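Local coordinates for aerobactin synthase IucA (Klebsiella pneumoniae subsp. pneumoniae, PDB 5JM8), which binds ATP and probably uses it to join citrate to an N-epsilon-acetylated, N-epsilon-hydroxylated lysine in the assembly of the siderophore aerobactin, at residues L179-V184 with G253-P258; T203-E208 with D275-S280; S267-T272 with R349-V354. All coordinates share one frame; numbering follows the deposited sequence.

Interaction 1: residues L179-V184 with G253-P258; sequences LRWFAV and GEAGAP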
loop_
_atom_site.group_PDB
_atom_site.type_symbol
_atom_site.label_atom_id
_atom_site.label_comp_id
_atom_site.label_asym_id
_atom_site.label_seq_id
_atom_site.Cartn_x
_atom_site.Cartn_y
_atom_site.Cartn_z
ATOM N N LEU A 179 -10.738 0.107 22.024
ATOM C CA LEU A 179 -10.862 0.702 23.350
ATOM C C LEU A 179 -12.272 0.558 23.897
ATOM O O LEU A 179 -13.218 0.324 23.149
ATOM C CB LEU A 179 -10.491 2.185 23.318
ATOM C CG LEU A 179 -9.048 2.541 22.969
ATOM C CD1 LEU A 179 -8.868 4.048 23.019
ATOM C CD2 LEU A 179 -8.080 1.849 23.911
ATOM N N ARG A 180 -12.395 0.696 25.213
ATOM C CA ARG A 180 -13.689 0.832 25.860
ATOM C C ARG A 180 -13.988 2.320 25.970
ATOM O O ARG A 180 -13.068 3.125 26.107
ATOM C CB ARG A 180 -13.686 0.165 27.234
ATOM C CG ARG A 180 -15.031 0.162 27.929
ATOM C CD ARG A 180 -14.952 -0.623 29.221
ATOM N NE ARG A 180 -16.242 -0.729 29.894
ATOM C CZ ARG A 180 -17.154 -1.656 29.624
ATOM N NH1 ARG A 180 -16.935 -2.564 28.682
ATOM N NH2 ARG A 180 -18.294 -1.672 30.299
ATOM N N TRP A 181 -15.265 2.686 25.908
ATOM C CA TRP A 181 -15.646 4.095 25.844
ATOM C C TRP A 181 -16.795 4.449 26.782
ATOM O O TRP A 181 -17.794 3.733 26.848
ATOM C CB TRP A 181 -16.033 4.461 24.411
ATOM C CG TRP A 181 -14.908 4.337 23.422
ATOM C CD1 TRP A 181 -14.558 3.224 22.713
ATOM C CD2 TRP A 181 -13.994 5.367 23.029
ATOM N NE1 TRP A 181 -13.481 3.499 21.904
ATOM C CE2 TRP A 181 -13.116 4.808 22.080
ATOM C CE3 TRP A 181 -13.833 6.708 23.389
ATOM C CZ2 TRP A 181 -12.094 5.543 21.487
ATOM C CZ3 TRP A 181 -12.818 7.435 22.800
ATOM C CH2 TRP A 181 -11.962 6.853 21.859
ATOM N N PHE A 182 -16.636 5.559 27.501
ATOM C CA PHE A 182 -17.700 6.119 28.330
ATOM C C PHE A 182 -18.136 7.475 27.799
ATOM O O PHE A 182 -17.301 8.304 27.436
ATOM C CB PHE A 182 -17.247 6.294 29.785
ATOM C CG PHE A 182 -17.023 5.006 30.532
ATOM C CD1 PHE A 182 -17.344 3.776 29.976
ATOM C CD2 PHE A 182 -16.494 5.036 31.809
ATOM C CE1 PHE A 182 -17.131 2.606 30.680
ATOM C CE2 PHE A 182 -16.278 3.870 32.516
ATOM C CZ PHE A 182 -16.599 2.655 31.952
ATOM N N ALA A 183 -19.444 7.705 27.762
ATOM C CA ALA A 183 -19.964 9.055 27.590
ATOM C C ALA A 183 -20.037 9.684 28.974
ATOM O O ALA A 183 -20.719 9.167 29.859
ATOM C CB ALA A 183 -21.321 9.045 26.917
ATOM N N VAL A 184 -19.315 10.786 29.158
ATOM C CA VAL A 184 -19.138 11.383 30.477
ATOM C C VAL A 184 -19.449 12.876 30.473
ATOM O O VAL A 184 -19.015 13.604 29.580
ATOM C CB VAL A 184 -17.693 11.182 30.982
ATOM C CG1 VAL A 184 -17.525 11.753 32.383
ATOM C CG2 VAL A 184 -17.318 9.709 30.955
ATOM N N GLY A 253 -19.395 0.723 25.918
ATOM C CA GLY A 253 -18.762 -0.540 25.584
ATOM C C GLY A 253 -17.511 -0.365 24.743
ATOM O O GLY A 253 -16.969 0.738 24.637
ATOM N N GLU A 254 -17.055 -1.462 24.144
ATOM C CA GLU A 254 -15.885 -1.434 23.273
ATOM C C GLU A 254 -16.268 -1.031 21.856
ATOM O O GLU A 254 -17.337 -1.398 21.367
ATOM C CB GLU A 254 -15.201 -2.799 23.251
ATOM C CG GLU A 254 -14.715 -3.267 24.606
ATOM C CD GLU A 254 -14.102 -4.650 24.554
ATOM O OE1 GLU A 254 -14.100 -5.261 23.463
ATOM O OE2 GLU A 254 -13.622 -5.126 25.604
ATOM N N ALA A 255 -15.386 -0.285 21.197
ATOM C CA ALA A 255 -15.651 0.184 19.844
ATOM C C ALA A 255 -14.415 0.788 19.198
ATOM O O ALA A 255 -13.533 1.310 19.881
ATOM C CB ALA A 255 -16.778 1.210 19.854
ATOM N N GLY A 256 -14.366 0.709 17.873
ATOM C CA GLY A 256 -13.416 1.480 17.098
ATOM C C GLY A 256 -12.183 0.741 16.626
ATOM O O GLY A 256 -12.168 -0.486 16.515
ATOM N N ALA A 257 -11.139 1.516 16.347
ATOM C CA ALA A 257 -9.918 1.002 15.745
ATOM C C ALA A 257 -9.193 0.037 16.677
ATOM O O ALA A 257 -9.366 0.099 17.892
ATOM C CB ALA A 257 -9.004 2.157 15.368
ATOM N N PRO A 258 -8.379 -0.864 16.105
ATOM C CA PRO A 258 -7.619 -1.824 16.913
ATOM C C PRO A 258 -6.392 -1.198 17.564
ATOM O O PRO A 258 -5.684 -0.427 16.917
ATOM C CB PRO A 258 -7.212 -2.885 15.893
ATOM C CG PRO A 258 -7.096 -2.137 14.618
ATOM C CD PRO A 258 -8.154 -1.067 14.662
HETATM O O HOH W 1 -10.565 1.761 19.848
HETATM O O HOH W 2 -14.075 -3.901 27.665
#
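The straightest bond between 179-184 and 253-258 runs from A255 N to L179 O, 3.0 Å (N-H...O 158°), with the nitrogen nearly on the C=O axis. A second bond, from W181 N to G253 O at 2.9 Å, arrives above the carbonyl plane. These bracket R180 and E254, an antiparallel non-hydrogen-bonded pair whose CA atoms approach to 4.1 Å. W181 adds a side-chain link: with CG beside its own backbone N (chi1 -63°), the indole is swung so that NE1 donates to A255 O across 3.0 Å, the oxygen near the ring plane. The same oxygen accepts from a water that also donates to A257 O and takes the L179 N-H at 2.7 Å. Beyond the polar atoms, W181 CD1 touches A255 CB at 4.1 Å. G253 CA lies over one face of the R180 guanidinium, while the charged ends pair beyond the two segments, R180 with D251 and E254 with R168. G253 and G256 adopt backbone angles that would jam a CB against the preceding carbonyl. Chemically, the indole N-H and one water carry on the pairing where the 253-258 chain turns its corner and leaves the sheet edge, so that A255 O is gripped twice.

Interaction 2: residues T203-E208 with D275-S280; sequences TRFAAE and DMIKFS. With ATP (adenosine-5'-triphosphate), chain I.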
loop_
_atom_site.group_PDB
_atom_site.type_symbol
_atom_site.label_atom_id
_atom_site.label_comp_id
_atom_site.label_asym_id
_atom_site.label_seq_id
_atom_site.Cartn_x
_atom_site.Cartn_y
_atom_site.Cartn_z
ATOM N N THR A 203 -12.401 14.955 21.479
ATOM C CA THR A 203 -13.220 15.007 20.276
ATOM C C THR A 203 -12.443 14.437 19.097
ATOM O O THR A 203 -12.939 13.568 18.379
ATOM C CB THR A 203 -13.664 16.446 19.945
ATOM O OG1 THR A 203 -14.491 16.952 21.001
ATOM C CG2 THR A 203 -14.446 16.480 18.647
ATOM N N ARG A 204 -11.226 14.933 18.901
ATOM C CA ARG A 204 -10.364 14.453 17.825
ATOM C C ARG A 204 -10.046 12.976 18.007
ATOM O O ARG A 204 -10.170 12.187 17.072
ATOM C CB ARG A 204 -9.058 15.250 17.770
ATOM C CG ARG A 204 -8.229 14.983 16.517
ATOM C CD ARG A 204 -6.869 15.663 16.577
ATOM N NE ARG A 204 -5.955 14.998 17.501
ATOM C CZ ARG A 204 -4.744 15.451 17.810
ATOM N NH1 ARG A 204 -3.977 14.779 18.658
ATOM N NH2 ARG A 204 -4.299 16.577 17.270
ATOM N N PHE A 205 -9.640 12.616 19.220
ATOM C CA PHE A 205 -9.243 11.247 19.528
ATOM C C PHE A 205 -10.399 10.280 19.302
ATOM O O PHE A 205 -10.228 9.228 18.690
ATOM C CB PHE A 205 -8.745 11.151 20.974
ATOM C CG PHE A 205 -8.209 9.796 21.345
ATOM C CD1 PHE A 205 -6.878 9.478 21.124
ATOM C CD2 PHE A 205 -9.031 8.842 21.920
ATOM C CE1 PHE A 205 -6.380 8.236 21.466
ATOM C CE2 PHE A 205 -8.539 7.597 22.263
ATOM C CZ PHE A 205 -7.212 7.294 22.035
ATOM N N ALA A 206 -11.578 10.647 19.791
ATOM C CA ALA A 206 -12.761 9.812 19.632
ATOM C C ALA A 206 -13.180 9.729 18.171
ATOM O O ALA A 206 -13.680 8.701 17.715
ATOM C CB ALA A 206 -13.900 10.351 20.473
ATOM N N ALA A 207 -12.967 10.817 17.440
ATOM C CA ALA A 207 -13.377 10.895 16.044
ATOM C C ALA A 207 -12.533 9.995 15.150
ATOM O O ALA A 207 -13.056 9.344 14.249
ATOM C CB ALA A 207 -13.297 12.330 15.559
ATOM N N GLU A 208 -11.228 9.958 15.399
ATOM C CA GLU A 208 -10.322 9.209 14.539
ATOM C C GLU A 208 -10.091 7.779 15.030
ATOM O O GLU A 208 -9.348 7.024 14.401
ATOM C CB GLU A 208 -8.982 9.946 14.414
ATOM C CG GLU A 208 -8.149 9.992 15.681
ATOM C CD GLU A 208 -6.896 10.837 15.520
ATOM O OE1 GLU A 208 -6.761 11.506 14.474
ATOM O OE2 GLU A 208 -6.044 10.824 16.436
ATOM N N ASP A 275 -2.537 9.966 18.082
ATOM C CA ASP A 275 -2.078 9.857 19.461
ATOM C C ASP A 275 -1.979 8.407 19.921
ATOM O O ASP A 275 -2.819 7.574 19.576
ATOM C CB ASP A 275 -3.024 10.615 20.396
ATOM C CG ASP A 275 -2.947 12.114 20.217
ATOM O OD1 ASP A 275 -1.833 12.635 20.002
ATOM O OD2 ASP A 275 -4.004 12.773 20.291
ATOM N N MET A 276 -0.938 8.117 20.693
ATOM C CA MET A 276 -0.893 6.904 21.493
ATOM C C MET A 276 -1.554 7.225 22.826
ATOM O O MET A 276 -1.753 8.396 23.156
ATOM C CB MET A 276 0.542 6.423 21.704
ATOM C CG MET A 276 1.275 6.040 20.436
ATOM S SD MET A 276 2.856 5.270 20.808
ATOM C CE MET A 276 3.634 5.264 19.195
ATOM N N ILE A 277 -1.892 6.194 23.593
ATOM C CA ILE A 277 -2.500 6.406 24.898
ATOM C C ILE A 277 -1.846 5.510 25.950
ATOM O O ILE A 277 -1.610 4.323 25.723
ATOM C CB ILE A 277 -4.026 6.170 24.836
ATOM C CG1 ILE A 277 -4.689 6.595 26.147
ATOM C CG2 ILE A 277 -4.337 4.719 24.488
ATOM C CD1 ILE A 277 -6.160 6.911 26.000
ATOM N N LYS A 278 -1.529 6.116 27.091
ATOM C CA LYS A 278 -0.862 5.436 28.195
ATOM C C LYS A 278 -1.753 5.455 29.430
ATOM O O LYS A 278 -1.893 6.487 30.085
ATOM C CB LYS A 278 0.480 6.104 28.492
ATOM C CG LYS A 278 1.235 5.517 29.668
ATOM C CD LYS A 278 2.606 6.162 29.803
ATOM C CE LYS A 278 3.365 5.634 31.005
ATOM N NZ LYS A 278 4.746 6.181 31.064
ATOM N N PHE A 279 -2.348 4.307 29.744
ATOM C CA PHE A 279 -3.351 4.220 30.798
ATOM C C PHE A 279 -2.760 3.966 32.176
ATOM O O PHE A 279 -1.712 3.334 32.314
ATOM C CB PHE A 279 -4.354 3.105 30.491
ATOM C CG PHE A 279 -5.255 3.391 29.326
ATOM C CD1 PHE A 279 -6.291 4.303 29.438
ATOM C CD2 PHE A 279 -5.081 2.729 28.124
ATOM C CE1 PHE A 279 -7.124 4.557 28.369
ATOM C CE2 PHE A 279 -5.914 2.979 27.051
ATOM C CZ PHE A 279 -6.935 3.892 27.174
ATOM N N SER A 280 -3.455 4.466 33.192
ATOM C CA SER A 280 -3.225 4.045 34.563
ATOM C C SER A 280 -3.775 2.631 34.690
ATOM O O SER A 280 -4.989 2.435 34.682
ATOM C CB SER A 280 -3.907 4.997 35.550
ATOM O OG SER A 280 -3.623 4.642 36.889
HETATM P PG ATP I . 5.955 3.669 28.533
HETATM O O1G ATP I . 4.730 3.244 27.764
HETATM O O2G ATP I . 7.231 3.591 27.730
HETATM O O3G ATP I . 5.793 4.977 29.270
HETATM P PB ATP I . 6.462 2.698 31.227
HETATM O O1B ATP I . 5.744 1.598 31.968
HETATM O O2B ATP I . 6.254 4.137 31.645
HETATM O O3B ATP I . 6.158 2.510 29.646
HETATM P PA ATP I . 8.907 1.998 32.544
HETATM O O1A ATP I . 8.224 2.584 33.754
HETATM O O2A ATP I . 10.341 2.362 32.244
HETATM O O3A ATP I . 8.042 2.371 31.237
HETATM O "O5'" ATP I . 8.821 0.394 32.576
HETATM C "C5'" ATP I . 9.397 -0.324 31.490
HETATM C "C4'" ATP I . 8.661 -1.628 31.219
HETATM O "O4'" ATP I . 9.339 -2.308 30.161
HETATM C "C3'" ATP I . 8.629 -2.563 32.418
HETATM O "O3'" ATP I . 7.287 -3.014 32.641
HETATM C "C2'" ATP I . 9.544 -3.720 32.060
HETATM O "O2'" ATP I . 8.984 -4.977 32.433
HETATM C "C1'" ATP I . 9.699 -3.635 30.551
HETATM N N9 ATP I . 11.088 -3.910 30.123
HETATM C C8 ATP I . 11.436 -4.904 29.289
HETATM N N7 ATP I . 12.776 -4.910 29.080
HETATM C C5 ATP I . 13.299 -3.897 29.793
HETATM C C6 ATP I . 14.652 -3.348 30.012
HETATM N N6 ATP I . 15.714 -3.922 29.398
HETATM N N1 ATP I . 14.774 -2.279 30.832
HETATM C C2 ATP I . 13.709 -1.717 31.437
HETATM N N3 ATP I . 12.452 -2.170 31.276
HETATM C C4 ATP I . 12.184 -3.238 30.483
HETATM O O HOH W 3 -6.143 12.625 18.954
#
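Helix 203-208 crosses strand 275-279 nearly at a right angle: the two segment axes make 104° and come within 10.5 Å. The CA atoms of F205 and D275, 7.3 Å apart, mark the closest backbone approach, so the contact gathers at the start of the strand, with R204, F205 and E208 all directing CB toward it. The main polar link is a salt bridge. R204 leaves the helix with CG anti to its backbone N (chi1 -169°), then bends at chi3 (74°), which brings NH1 to D275 OD2 at 2.6 Å. The oxygen lies in the guanidinium plane but is met from above its own carboxylate plane. A water reinforces the bridge, accepting from R204 NE and donating to E208 OE2 and to D275 OD2. With R201 NE as a further salt-bridge partner, D275 OD2 has two cationic neighbours, which would probably keep the acid ionised; E208 OE2 also accepts from R274 N. Beside this cluster, the F205 ring presents its CD1 edge to D275 CB at 4.1 Å, ring and carboxylate being nearly coplanar. Its CZ meets I277 CD1, also at 4.1 Å. K278 points the other way, its chain extended throughout, and NZ donates to ATP O2B at 2.6 Å and to O3G at a very short 2.4 Å, besides forming a salt bridge with D447 of the magnesium site. The strand is held between 267-269 and 345-350 by backbone bonds, I277 with L268 and M276 with R349, while F205 also packs on L348. On the helix, T203 and A207 pack on their counterparts in a second subunit, placing this contact between the subunit interface and the ATP-bearing sheet.

Interaction 3: residues S267-T272 with R349-V354; sequences SLYCAT and RENLLV. With ATP (adenosine-5'-triphosphate), chain I.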
loop_
_atom_site.group_PDB
_atom_site.type_symbol
_atom_site.label_atom_id
_atom_site.label_comp_id
_atom_site.label_asym_id
_atom_site.label_seq_id
_atom_site.Cartn_x
_atom_site.Cartn_y
_atom_site.Cartn_z
ATOM N N SER A 267 0.803 1.053 27.700
ATOM C CA SER A 267 0.837 1.965 26.568
ATOM C C SER A 267 0.381 1.244 25.311
ATOM O O SER A 267 0.934 0.206 24.945
ATOM C CB SER A 267 2.235 2.544 26.377
ATOM O OG SER A 267 2.595 3.355 27.483
ATOM N N LEU A 268 -0.638 1.803 24.665
ATOM C CA LEU A 268 -1.231 1.206 23.474
ATOM C C LEU A 268 -0.858 1.974 22.208
ATOM O O LEU A 268 -0.601 3.176 22.254
ATOM C CB LEU A 268 -2.752 1.154 23.614
ATOM C CG LEU A 268 -3.353 0.033 24.468
ATOM C CD1 LEU A 268 -2.722 -0.036 25.846
ATOM C CD2 LEU A 268 -4.861 0.212 24.579
ATOM N N TYR A 269 -0.843 1.265 21.082
ATOM C CA TYR A 269 -0.515 1.855 19.788
ATOM C C TYR A 269 -1.595 1.556 18.749
ATOM O O TYR A 269 -2.075 0.428 18.642
ATOM C CB TYR A 269 0.844 1.338 19.307
ATOM C CG TYR A 269 1.159 1.637 17.856
ATOM C CD1 TYR A 269 1.423 2.932 17.431
ATOM C CD2 TYR A 269 1.210 0.616 16.915
ATOM C CE1 TYR A 269 1.719 3.203 16.105
ATOM C CE2 TYR A 269 1.506 0.876 15.589
ATOM C CZ TYR A 269 1.760 2.169 15.189
ATOM O OH TYR A 269 2.053 2.422 13.867
ATOM N N CYS A 270 -1.982 2.588 18.002
ATOM C CA CYS A 270 -2.889 2.447 16.868
ATOM C C CYS A 270 -2.302 3.206 15.681
ATOM O O CYS A 270 -2.152 4.426 15.728
ATOM C CB CYS A 270 -4.287 2.966 17.217
ATOM S SG CYS A 270 -5.503 2.837 15.881
ATOM N N ALA A 271 -1.969 2.472 14.623
ATOM C CA ALA A 271 -1.207 3.014 13.498
ATOM C C ALA A 271 -1.886 4.216 12.845
ATOM O O ALA A 271 -1.216 5.085 12.286
ATOM C CB ALA A 271 -0.969 1.923 12.458
ATOM N N THR A 272 -3.212 4.258 12.924
ATOM C CA THR A 272 -3.990 5.317 12.290
ATOM C C THR A 272 -4.319 6.452 13.256
ATOM O O THR A 272 -4.899 7.463 12.859
ATOM C CB THR A 272 -5.305 4.762 11.715
ATOM O OG1 THR A 272 -6.065 4.149 12.763
ATOM C CG2 THR A 272 -5.020 3.731 10.635
ATOM N N ARG A 349 0.055 10.468 24.063
ATOM C CA ARG A 349 1.421 10.562 23.565
ATOM C C ARG A 349 1.423 10.764 22.051
ATOM O O ARG A 349 0.683 10.096 21.328
ATOM C CB ARG A 349 2.197 9.299 23.952
ATOM C CG ARG A 349 3.576 9.161 23.336
ATOM C CD ARG A 349 4.236 7.874 23.798
ATOM N NE ARG A 349 4.484 7.883 25.237
ATOM C CZ ARG A 349 4.569 6.795 25.996
ATOM N NH1 ARG A 349 4.417 5.587 25.467
ATOM N NH2 ARG A 349 4.797 6.916 27.296
ATOM N N GLU A 350 2.250 11.693 21.578
ATOM C CA GLU A 350 2.362 11.972 20.148
ATOM C C GLU A 350 2.784 10.739 19.366
ATOM O O GLU A 350 3.804 10.124 19.673
ATOM C CB GLU A 350 3.367 13.093 19.892
ATOM C CG GLU A 350 2.868 14.477 20.243
ATOM C CD GLU A 350 3.884 15.558 19.919
ATOM O OE1 GLU A 350 5.076 15.223 19.750
ATOM O OE2 GLU A 350 3.489 16.739 19.828
ATOM N N ASN A 351 1.996 10.382 18.356
ATOM C CA ASN A 351 2.359 9.293 17.463
ATOM C C ASN A 351 3.103 9.825 16.247
ATOM O O ASN A 351 2.517 10.051 15.189
ATOM C CB ASN A 351 1.126 8.512 17.020
ATOM C CG ASN A 351 1.480 7.310 16.166
ATOM O OD1 ASN A 351 2.612 6.827 16.198
ATOM N ND2 ASN A 351 0.515 6.824 15.395
ATOM N N LEU A 352 4.408 10.012 16.405
ATOM C CA LEU A 352 5.237 10.581 15.349
ATOM C C LEU A 352 5.481 9.585 14.212
ATOM O O LEU A 352 6.218 9.878 13.268
ATOM C CB LEU A 352 6.568 11.055 15.937
ATOM C CG LEU A 352 6.456 12.039 17.109
ATOM C CD1 LEU A 352 7.810 12.279 17.757
ATOM C CD2 LEU A 352 5.855 13.355 16.656
ATOM N N LEU A 353 4.854 8.415 14.305
ATOM C CA LEU A 353 4.939 7.390 13.269
ATOM C C LEU A 353 3.631 7.245 12.496
ATOM O O LEU A 353 3.487 6.331 11.679
ATOM C CB LEU A 353 5.315 6.045 13.891
ATOM C CG LEU A 353 6.681 5.989 14.571
ATOM C CD1 LEU A 353 6.826 4.686 15.323
ATOM C CD2 LEU A 353 7.789 6.146 13.549
ATOM N N VAL A 354 2.683 8.143 12.749
ATOM C CA VAL A 354 1.363 8.058 12.128
ATOM C C VAL A 354 1.466 8.207 10.615
ATOM O O VAL A 354 0.688 7.614 9.869
ATOM C CB VAL A 354 0.394 9.134 12.690
ATOM C CG1 VAL A 354 0.894 10.540 12.369
ATOM C CG2 VAL A 354 -1.022 8.923 12.153
HETATM P PG ATP I . 5.955 3.669 28.533
HETATM O O1G ATP I . 4.730 3.244 27.764
HETATM O O2G ATP I . 7.231 3.591 27.730
HETATM O O3G ATP I . 5.793 4.977 29.270
HETATM P PB ATP I . 6.462 2.698 31.227
HETATM O O1B ATP I . 5.744 1.598 31.968
HETATM O O2B ATP I . 6.254 4.137 31.645
HETATM O O3B ATP I . 6.158 2.510 29.646
HETATM P PA ATP I . 8.907 1.998 32.544
HETATM O O1A ATP I . 8.224 2.584 33.754
HETATM O O2A ATP I . 10.341 2.362 32.244
HETATM O O3A ATP I . 8.042 2.371 31.237
HETATM O "O5'" ATP I . 8.821 0.394 32.576
HETATM C "C5'" ATP I . 9.397 -0.324 31.490
HETATM C "C4'" ATP I . 8.661 -1.628 31.219
HETATM O "O4'" ATP I . 9.339 -2.308 30.161
HETATM C "C3'" ATP I . 8.629 -2.563 32.418
HETATM O "O3'" ATP I . 7.287 -3.014 32.641
HETATM C "C2'" ATP I . 9.544 -3.720 32.060
HETATM O "O2'" ATP I . 8.984 -4.977 32.433
HETATM C "C1'" ATP I . 9.699 -3.635 30.551
HETATM N N9 ATP I . 11.088 -3.910 30.123
HETATM C C8 ATP I . 11.436 -4.904 29.289
HETATM N N7 ATP I . 12.776 -4.910 29.080
HETATM C C5 ATP I . 13.299 -3.897 29.793
HETATM C C6 ATP I . 14.652 -3.348 30.012
HETATM N N6 ATP I . 15.714 -3.922 29.398
HETATM N N1 ATP I . 14.774 -2.279 30.832
HETATM C C2 ATP I . 13.709 -1.717 31.437
HETATM N N3 ATP I . 12.452 -2.170 31.276
HETATM C C4 ATP I . 12.184 -3.238 30.483
HETATM O O HOH W 4 1.505 4.843 13.084
HETATM O O HOH W 5 -1.535 4.998 9.518
#
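Two strands of the antiparallel sheet of the ATP site, 267-269 and 345-350, flank strand 275-284, and a type I turn from N351 to V354 follows the second. R349 carries the ligand contact: its chain leaves with CG anti to the backbone N (chi1 172°), bends at chi3 (-65°), and directs NH2 to ATP O3G at 2.9 Å, N-H...O 152°. NH1 points to O1G on the same gamma-phosphate, over a longer 3.3 Å and with a less certain oxygen position. S267, another residue of the pocket, lies beside it, with OG 3.5 Å from R349 NH1. R349 NH2 is also held by a salt bridge to E327, which probably steadies the guanidinium and tempers its charge. Farther from the nucleotide, the amide of N351 stands almost perpendicular to the Y269 ring, with OD1 in the ring plane, 3.7 Å from CE1 at its edge. That OD1 also accepts a weak bond from L353 N, an Asx turn nested in the type I turn, and ND2 donates to S273 O. A water joins the two segments here, accepting from N351 ND2 and donating to A271 O, with Y269 OH only 2.6 Å from the water oxygen; F138 meets the Y269 ring edge-to-face. Outermost, a second water donates to A271 O and, weakly, to V354 O. V354 holds CG2 anti to its backbone N, and this methyl lies 3.8 Å from A271 O.

In space interaction 2 lies between interactions 1 and 3, whose centres are about 17 Å apart, though along the chain its segments alternate with those of both. Interactions 1 and 2 have centres about 10 Å apart and share an apolar seam, where W181 CH2 meets F205 CE2 at 3.5 Å. Interactions 2 and 3, with centres about 9 Å apart, meet in one sheet, where strand 275-284 neighbours both 267-269 and 345-350; K278 CD touches R349 NH2 at 3.4 Å, and their lysine and arginine thus approach the ATP phosphates side by side. Interaction 1 stays back, the L179 side chain about 13 Å from ATP, yet it reaches interaction 3 through A257 CB on C270 SG at 3.6 Å.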